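Local atomic coordinates of probable transcriptional regulatory protein, Rv1404 (PDB entry 2NYX), a protein that probably binds DNA as a transcriptional regulator of the MarR family, through a winged helix-turn-helix. Residues Leu51-Leu54 / Pro59-Leu62; Arg78-Leu83 / Ile89-His94; His34-Val39 / Ile43-Phe48. All coordinates share one frame; numbering follows the deposited sequence.

Contact 1: Leu51-Leu54 / Pro59-Leu62; sequences LVIL and PINL
L54 and I60 meet through carbon alone where helix 45-57 gives way to the short strand 60-61. The tight part of the contact is a single methyl set against the root of a branch: L54 CD2 lies 3.7 Å from I60 CG1 and 4.2 Å from the CD1 methyl of I60, the two side chains crossing obliquely. On the strand side, I60 CG1 stands between the backbone N and the carbonyl carbon (chi1 52°), and the extended chi2 carries CD1 on toward the helix. I60 CD1 also approaches I53 CG2, at 4.3 Å, a looser touch. L65 and L68 of helix 62-69 pack on I60 as well, and I53 rests on L68 and L69, so I60 is held between helices 45-57 and 62-69. P59 and N61 form the loose side. Both point away from helix 45-57; P59 is exposed, and N61 turns to polar partners instead. N61 is the N-cap of helix 62-69, its side chain capping a backbone N; OD1 also bonds T64 OG1, and ND2 bonds E100 OE2. Backbone bonds between I60 and A103 add this short strand to the edge of the antiparallel sheet whose other two strands form the wing of a winged helix-turn-helix, the DNA-binding fold of MarR proteins. With no hydrogen bond or charge pairing between 51-54 and 59-62, the contact rests on shape and buried apolar surface, and the polar groups of N61 and the I60 backbone find their partners elsewhere.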
loop_
_atom_site.group_PDB
_atom_site.type_symbol
_atom_site.label_atom_id
_atom_site.label_comp_id
_atom_site.label_asym_id
_atom_site.label_seq_id
_atom_site.Cartn_x
_atom_site.Cartn_y
_atom_site.Cartn_z
ATOM N N LEU B 51 1.979 -3.385 -12.156
ATOM C CA LEU B 51 3.306 -3.778 -12.632
ATOM C C LEU B 51 3.779 -5.076 -11.983
ATOM O O LEU B 51 4.340 -5.924 -12.654
ATOM C CB LEU B 51 4.330 -2.659 -12.420
ATOM C CG LEU B 51 4.081 -1.288 -13.051
ATOM C CD1 LEU B 51 5.243 -0.387 -12.765
ATOM C CD2 LEU B 51 3.868 -1.410 -14.530
ATOM N N VAL B 52 3.522 -5.234 -10.688
ATOM C CA VAL B 52 3.934 -6.426 -9.962
ATOM C C VAL B 52 3.166 -7.640 -10.446
ATOM O O VAL B 52 3.745 -8.715 -10.635
ATOM C CB VAL B 52 3.776 -6.259 -8.430
ATOM C CG1 VAL B 52 4.086 -7.572 -7.709
ATOM C CG2 VAL B 52 4.685 -5.141 -7.937
ATOM N N ILE B 53 1.867 -7.470 -10.660
ATOM C CA ILE B 53 1.050 -8.547 -11.216
ATOM C C ILE B 53 1.622 -8.977 -12.569
ATOM O O ILE B 53 1.711 -10.175 -12.861
ATOM C CB ILE B 53 -0.438 -8.156 -11.305
ATOM C CG1 ILE B 53 -0.947 -7.734 -9.924
ATOM C CG2 ILE B 53 -1.273 -9.318 -11.809
ATOM C CD1 ILE B 53 -2.440 -7.473 -9.853
ATOM N N LEU B 54 2.060 -8.006 -13.366
ATOM C CA LEU B 54 2.607 -8.324 -14.685
ATOM C C LEU B 54 3.953 -9.063 -14.645
ATOM O O LEU B 54 4.200 -9.937 -15.489
ATOM C CB LEU B 54 2.615 -7.105 -15.623
ATOM C CG LEU B 54 1.226 -6.695 -16.137
ATOM C CD1 LEU B 54 1.293 -5.435 -16.978
ATOM C CD2 LEU B 54 0.564 -7.819 -16.932
ATOM N N PRO B 59 2.402 -11.846 -19.599
ATOM C CA PRO B 59 1.375 -11.148 -20.352
ATOM C C PRO B 59 0.006 -11.757 -20.097
ATOM O O PRO B 59 -0.148 -12.977 -20.152
ATOM C CB PRO B 59 1.812 -11.342 -21.812
ATOM C CG PRO B 59 3.250 -11.729 -21.721
ATOM C CD PRO B 59 3.309 -12.569 -20.495
ATOM N N ILE B 60 -0.954 -10.890 -19.781
ATOM C CA ILE B 60 -2.353 -11.250 -19.549
ATOM C C ILE B 60 -3.259 -10.160 -20.103
ATOM O O ILE B 60 -2.825 -9.015 -20.288
ATOM C CB ILE B 60 -2.691 -11.412 -18.062
ATOM C CG1 ILE B 60 -2.258 -10.171 -17.265
ATOM C CG2 ILE B 60 -2.123 -12.698 -17.519
ATOM C CD1 ILE B 60 -2.722 -10.155 -15.811
ATOM N N ASN B 61 -4.517 -10.516 -20.356
ATOM C CA ASN B 61 -5.479 -9.577 -20.907
ATOM C C ASN B 61 -6.085 -8.698 -19.818
ATOM O O ASN B 61 -5.852 -8.930 -18.635
ATOM C CB ASN B 61 -6.545 -10.309 -21.741
ATOM C CG ASN B 61 -7.532 -11.094 -20.903
ATOM O OD1 ASN B 61 -7.401 -11.216 -19.685
ATOM N ND2 ASN B 61 -8.548 -11.618 -21.563
ATOM N N LEU B 62 -6.838 -7.680 -20.222
ATOM C CA LEU B 62 -7.444 -6.743 -19.280
ATOM C C LEU B 62 -8.401 -7.373 -18.269
ATOM O O LEU B 62 -8.381 -6.999 -17.102
ATOM C CB LEU B 62 -8.123 -5.586 -20.017
ATOM C CG LEU B 62 -7.366 -4.253 -20.118
ATOM C CD1 LEU B 62 -5.835 -4.427 -20.328
ATOM C CD2 LEU B 62 -7.986 -3.374 -21.227
#

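Contact 2: Arg78-Leu83 / Ile89-His94; sequences RMVDRL and IDRLPH
L83 and I89 meet at a slant, with the isoleucine tip laid against the base and one branch of the leucine: I89 CD1 is 3.7 Å from L83 CB and equally close to L83 CD1. In I89 the CG1 branch runs anti to the carbonyl carbon (chi1 -70°) and chi2 is extended, which sends CD1 to the leucine while CG2 is left to face V80 CG1 at 4.3 Å. Beside this pair the backbone makes one weak bond, I89 N to L83 O at 3.3 Å. Helix 73-85, the probable recognition helix of this MarR-type winged helix-turn-helix, is thereby joined to the first strand of the wing, their segment axes inclined at 112°. Farther along the strand V80 and R91 meet at about a right angle. V80 CG1 lies over one face of the guanidinium, 4.1 Å from R91 NE, and the arginine chain, bent at chi2 and chi3, brings NE back toward helix 73-85. At the guanidinium edge, in its plane, a water accepts a weak bond from R91 NE and donates to D81 OD1, linking opposite charges whose nearest atoms are 5.2 Å apart. R91 NH1 also makes weak bonds to the carbonyls of L101 and L102.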
loop_
_atom_site.group_PDB
_atom_site.type_symbol
_atom_site.label_atom_id
_atom_site.label_comp_id
_atom_site.label_asym_id
_atom_site.label_seq_id
_atom_site.Cartn_x
_atom_site.Cartn_y
_atom_site.Cartn_z
ATOM N N ARG B 78 -8.121 2.242 -18.147
ATOM C CA ARG B 78 -7.565 3.593 -18.086
ATOM C C ARG B 78 -6.152 3.663 -17.508
ATOM O O ARG B 78 -5.309 4.378 -18.043
ATOM C CB ARG B 78 -8.496 4.535 -17.328
ATOM C CG ARG B 78 -9.529 5.215 -18.212
ATOM C CD ARG B 78 -10.557 5.961 -17.395
ATOM N NE ARG B 78 -11.514 5.054 -16.764
ATOM C CZ ARG B 78 -12.304 5.374 -15.747
ATOM N NH1 ARG B 78 -12.269 6.589 -15.221
ATOM N NH2 ARG B 78 -13.137 4.473 -15.249
HETATM N N MSE B 79 -5.887 2.925 -16.430
HETATM C CA MSE B 79 -4.545 2.942 -15.837
HETATM C C MSE B 79 -3.497 2.168 -16.640
HETATM O O MSE B 79 -2.315 2.468 -16.552
HETATM C CB MSE B 79 -4.543 2.560 -14.347
HETATM C CG MSE B 79 -4.845 1.116 -14.020
HETATM SE SE MSE B 79 -5.035 0.800 -12.048
HETATM C CE MSE B 79 -6.547 2.053 -11.622
ATOM N N VAL B 80 -3.928 1.189 -17.427
ATOM C CA VAL B 80 -3.030 0.516 -18.369
ATOM C C VAL B 80 -2.664 1.491 -19.494
ATOM O O VAL B 80 -1.493 1.597 -19.863
ATOM C CB VAL B 80 -3.625 -0.811 -18.924
ATOM C CG1 VAL B 80 -2.743 -1.404 -20.018
ATOM C CG2 VAL B 80 -3.775 -1.816 -17.821
ATOM N N ASP B 81 -3.653 2.218 -20.015
ATOM C CA ASP B 81 -3.397 3.265 -21.008
ATOM C C ASP B 81 -2.316 4.246 -20.548
ATOM O O ASP B 81 -1.414 4.592 -21.318
ATOM C CB ASP B 81 -4.675 4.044 -21.333
ATOM C CG ASP B 81 -5.678 3.233 -22.131
ATOM O OD1 ASP B 81 -5.269 2.306 -22.867
ATOM O OD2 ASP B 81 -6.890 3.540 -22.027
ATOM N N ARG B 82 -2.420 4.690 -19.298
ATOM C CA ARG B 82 -1.476 5.631 -18.710
ATOM C C ARG B 82 -0.086 5.027 -18.613
ATOM O O ARG B 82 0.909 5.668 -18.948
ATOM C CB ARG B 82 -1.947 6.076 -17.320
ATOM C CG ARG B 82 -3.114 7.031 -17.354
ATOM C CD ARG B 82 -3.402 7.648 -15.988
ATOM N NE ARG B 82 -4.760 8.201 -15.947
ATOM C CZ ARG B 82 -5.818 7.579 -15.423
ATOM N NH1 ARG B 82 -5.687 6.375 -14.864
ATOM N NH2 ARG B 82 -7.012 8.163 -15.453
ATOM N N LEU B 83 -0.025 3.786 -18.151
ATOM C CA LEU B 83 1.250 3.097 -17.994
ATOM C C LEU B 83 1.877 2.769 -19.343
ATOM O O LEU B 83 3.104 2.694 -19.471
ATOM C CB LEU B 83 1.089 1.845 -17.123
ATOM C CG LEU B 83 0.784 2.116 -15.655
ATOM C CD1 LEU B 83 0.667 0.825 -14.869
ATOM C CD2 LEU B 83 1.829 3.021 -15.035
ATOM N N ILE B 89 4.487 -0.286 -19.893
ATOM C CA ILE B 89 3.699 -1.419 -20.401
ATOM C C ILE B 89 3.566 -1.376 -21.930
ATOM O O ILE B 89 3.324 -0.318 -22.514
ATOM C CB ILE B 89 2.299 -1.479 -19.724
ATOM C CG1 ILE B 89 2.441 -1.887 -18.260
ATOM C CG2 ILE B 89 1.366 -2.444 -20.437
ATOM C CD1 ILE B 89 1.160 -1.815 -17.469
ATOM N N ASP B 90 3.757 -2.537 -22.557
ATOM C CA ASP B 90 3.470 -2.756 -23.967
ATOM C C ASP B 90 2.165 -3.532 -24.137
ATOM O O ASP B 90 1.837 -4.396 -23.321
ATOM C CB ASP B 90 4.593 -3.566 -24.600
ATOM C CG ASP B 90 5.710 -2.700 -25.173
ATOM O OD1 ASP B 90 5.449 -1.540 -25.582
ATOM O OD2 ASP B 90 6.860 -3.203 -25.243
ATOM N N ARG B 91 1.414 -3.225 -25.192
ATOM C CA ARG B 91 0.269 -4.054 -25.574
ATOM C C ARG B 91 0.708 -5.081 -26.627
ATOM O O ARG B 91 1.317 -4.719 -27.628
ATOM C CB ARG B 91 -0.885 -3.191 -26.094
ATOM C CG ARG B 91 -1.234 -1.978 -25.231
ATOM C CD ARG B 91 -1.824 -2.357 -23.860
ATOM N NE ARG B 91 -3.288 -2.430 -23.900
ATOM C CZ ARG B 91 -3.989 -3.548 -23.738
ATOM N NH1 ARG B 91 -3.368 -4.698 -23.501
ATOM N NH2 ARG B 91 -5.312 -3.517 -23.806
ATOM N N LEU B 92 0.414 -6.355 -26.395
ATOM C CA LEU B 92 0.856 -7.420 -27.292
ATOM C C LEU B 92 -0.315 -8.190 -27.911
ATOM O O LEU B 92 -1.364 -8.304 -27.286
ATOM C CB LEU B 92 1.758 -8.416 -26.553
ATOM C CG LEU B 92 2.861 -7.976 -25.592
ATOM C CD1 LEU B 92 3.379 -9.202 -24.870
ATOM C CD2 LEU B 92 3.990 -7.247 -26.288
ATOM N N PRO B 93 -0.130 -8.746 -29.130
ATOM C CA PRO B 93 -1.184 -9.536 -29.765
ATOM C C PRO B 93 -1.481 -10.802 -28.972
ATOM O O PRO B 93 -0.571 -11.386 -28.381
ATOM C CB PRO B 93 -0.577 -9.902 -31.126
ATOM C CG PRO B 93 0.492 -8.907 -31.354
ATOM C CD PRO B 93 1.065 -8.682 -29.988
ATOM N N HIS B 94 -2.745 -11.212 -28.940
ATOM C CA HIS B 94 -3.118 -12.439 -28.248
ATOM C C HIS B 94 -2.597 -13.638 -29.053
ATOM O O HIS B 94 -2.780 -13.680 -30.269
ATOM C CB HIS B 94 -4.639 -12.507 -28.045
ATOM C CG HIS B 94 -5.097 -13.725 -27.306
ATOM N ND1 HIS B 94 -5.478 -14.885 -27.947
ATOM C CD2 HIS B 94 -5.225 -13.969 -25.983
ATOM C CE1 HIS B 94 -5.818 -15.791 -27.049
ATOM N NE2 HIS B 94 -5.676 -15.260 -25.849
HETATM O O HOH W 1 -3.149 0.737 -23.749
#

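Contact 3: His34-Val39 / Ile43-Phe48; sequences HSIAQV and ITIPQF
I36 reaches from helix 26-39 and touches three side chains at and just before the start of helix 45-57. Its CG1 sits over one face of the F48 ring, a CH-pi contact 4.2 Å from the centroid and displaced toward the rim, and I36 CD1 comes to 3.7 Å from F48 CD2. The other branch, I36 CG2, meets I43 CG2 at 3.5 Å, those two side chains crossing at about a right angle. A lighter touch joins I36 CD1 to I45 CG1. With CG anti to the backbone N (chi1 -174°) the F48 ring is carried out from its own helix to I36, and chi2 (73°) turns a face to it. In the MarR fold this elbow joins the dimerization region to the DNA-binding domain, and here I36 and I45 also pack on I45 of the second subunit. One shell out, a capping box fixes the first turn of helix 45-57: Q47 N donates to T44 OG1 at 3.2 Å, and T44 N returns a bond to Q47 OE1 at 3.1 Å, approaching that amide oxygen from above its carbonyl plane. Still farther out, V116 of helix 107-128 packs on F48, and S35, next to I36, is tied through OG to R120 NE.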
loop_
_atom_site.group_PDB
_atom_site.type_symbol
_atom_site.label_atom_id
_atom_site.label_comp_id
_atom_site.label_asym_id
_atom_site.label_seq_id
_atom_site.Cartn_x
_atom_site.Cartn_y
_atom_site.Cartn_z
ATOM N N HIS B 34 6.383 4.583 0.492
ATOM C CA HIS B 34 7.552 5.413 0.320
ATOM C C HIS B 34 8.494 4.854 -0.735
ATOM O O HIS B 34 9.054 5.615 -1.517
ATOM C CB HIS B 34 8.301 5.580 1.642
ATOM C CG HIS B 34 9.576 6.359 1.517
ATOM N ND1 HIS B 34 10.819 5.786 1.688
ATOM C CD2 HIS B 34 9.799 7.660 1.215
ATOM C CE1 HIS B 34 11.751 6.704 1.506
ATOM N NE2 HIS B 34 11.159 7.849 1.215
ATOM N N SER B 35 8.669 3.537 -0.755
ATOM C CA SER B 35 9.596 2.900 -1.693
ATOM C C SER B 35 9.161 3.065 -3.150
ATOM O O SER B 35 9.994 3.221 -4.037
ATOM C CB SER B 35 9.824 1.422 -1.343
ATOM O OG SER B 35 8.754 0.603 -1.768
ATOM N N ILE B 36 7.856 3.025 -3.382
ATOM C CA ILE B 36 7.296 3.291 -4.695
ATOM C C ILE B 36 7.548 4.744 -5.076
ATOM O O ILE B 36 8.039 5.036 -6.164
ATOM C CB ILE B 36 5.780 3.035 -4.718
ATOM C CG1 ILE B 36 5.471 1.604 -4.276
ATOM C CG2 ILE B 36 5.229 3.309 -6.114
ATOM C CD1 ILE B 36 3.984 1.321 -4.042
ATOM N N ALA B 37 7.219 5.645 -4.151
ATOM C CA ALA B 37 7.298 7.077 -4.383
ATOM C C ALA B 37 8.723 7.546 -4.626
ATOM O O ALA B 37 8.924 8.573 -5.277
ATOM C CB ALA B 37 6.689 7.820 -3.219
ATOM N N GLN B 38 9.709 6.802 -4.120
ATOM C CA GLN B 38 11.114 7.208 -4.241
ATOM C C GLN B 38 11.715 6.905 -5.613
ATOM O O GLN B 38 12.728 7.482 -5.988
ATOM C CB GLN B 38 11.981 6.652 -3.092
ATOM C CG GLN B 38 12.447 5.186 -3.216
ATOM C CD GLN B 38 13.279 4.704 -2.002
ATOM O OE1 GLN B 38 12.930 3.706 -1.346
ATOM N NE2 GLN B 38 14.374 5.415 -1.702
ATOM N N VAL B 39 11.083 6.013 -6.365
ATOM C CA VAL B 39 11.573 5.648 -7.693
ATOM C C VAL B 39 10.872 6.461 -8.774
ATOM O O VAL B 39 11.525 7.045 -9.635
ATOM C CB VAL B 39 11.451 4.130 -7.952
ATOM C CG1 VAL B 39 11.792 3.794 -9.401
ATOM C CG2 VAL B 39 12.365 3.366 -6.999
ATOM N N ILE B 43 3.844 7.655 -9.857
ATOM C CA ILE B 43 3.143 6.391 -9.953
ATOM C C ILE B 43 2.268 6.113 -8.710
ATOM O O ILE B 43 2.744 6.133 -7.577
ATOM C CB ILE B 43 4.130 5.254 -10.295
ATOM C CG1 ILE B 43 3.390 3.967 -10.613
ATOM C CG2 ILE B 43 5.144 5.053 -9.184
ATOM C CD1 ILE B 43 4.191 3.042 -11.472
ATOM N N THR B 44 0.977 5.884 -8.950
ATOM C CA THR B 44 0.024 5.548 -7.896
ATOM C C THR B 44 0.230 4.113 -7.428
ATOM O O THR B 44 0.869 3.318 -8.109
ATOM C CB THR B 44 -1.459 5.716 -8.346
ATOM O OG1 THR B 44 -1.830 4.654 -9.238
ATOM C CG2 THR B 44 -1.701 7.071 -9.006
ATOM N N ILE B 45 -0.330 3.791 -6.266
ATOM C CA ILE B 45 -0.262 2.439 -5.702
ATOM C C ILE B 45 -0.968 1.373 -6.563
ATOM O O ILE B 45 -0.391 0.305 -6.796
ATOM C CB ILE B 45 -0.705 2.404 -4.191
ATOM C CG1 ILE B 45 0.365 3.086 -3.326
ATOM C CG2 ILE B 45 -0.986 0.972 -3.733
ATOM C CD1 ILE B 45 0.183 2.957 -1.817
ATOM N N PRO B 46 -2.211 1.643 -7.028
ATOM C CA PRO B 46 -2.829 0.720 -8.004
ATOM C C PRO B 46 -1.971 0.502 -9.262
ATOM O O PRO B 46 -1.821 -0.630 -9.735
ATOM C CB PRO B 46 -4.145 1.419 -8.355
ATOM C CG PRO B 46 -4.464 2.246 -7.130
ATOM C CD PRO B 46 -3.128 2.745 -6.667
ATOM N N GLN B 47 -1.403 1.575 -9.793
ATOM C CA GLN B 47 -0.489 1.469 -10.919
ATOM C C GLN B 47 0.682 0.548 -10.595
ATOM O O GLN B 47 0.996 -0.354 -11.369
ATOM C CB GLN B 47 -0.001 2.857 -11.337
ATOM C CG GLN B 47 -1.040 3.618 -12.145
ATOM C CD GLN B 47 -0.722 5.087 -12.301
ATOM O OE1 GLN B 47 0.373 5.547 -11.960
ATOM N NE2 GLN B 47 -1.688 5.842 -12.824
ATOM N N PHE B 48 1.312 0.740 -9.443
ATOM C CA PHE B 48 2.452 -0.101 -9.097
ATOM C C PHE B 48 2.082 -1.577 -8.936
ATOM O O PHE B 48 2.833 -2.452 -9.363
ATOM C CB PHE B 48 3.211 0.409 -7.874
ATOM C CG PHE B 48 4.462 -0.365 -7.611
ATOM C CD1 PHE B 48 5.575 -0.202 -8.429
ATOM C CD2 PHE B 48 4.507 -1.317 -6.600
ATOM C CE1 PHE B 48 6.724 -0.945 -8.216
ATOM C CE2 PHE B 48 5.657 -2.064 -6.377
ATOM C CZ PHE B 48 6.765 -1.880 -7.184
#

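Followed from the N terminus, the chain closes three short loops in series, none enclosing or crossing another. Contact 3 comes first, folding helix 26-39 onto the start of helix 45-57 across the short connection 40-44. Contact 1 then joins the later part of that same helix to strand 60-61, and contact 2 turns helix 73-85 back on strand 89-92. The centres of contacts 1 and 2 are about 9 Å apart, sharing a core in which L54 CD1 and I89 CD1 pack at 3.7 Å. The centre of contact 3 lies about 17 Å from that of contact 1 and about 18 Å from that of contact 2, yet it touches both, through I43 on L51 and P46 on M79, linking the subunit interface to the winged-helix domain.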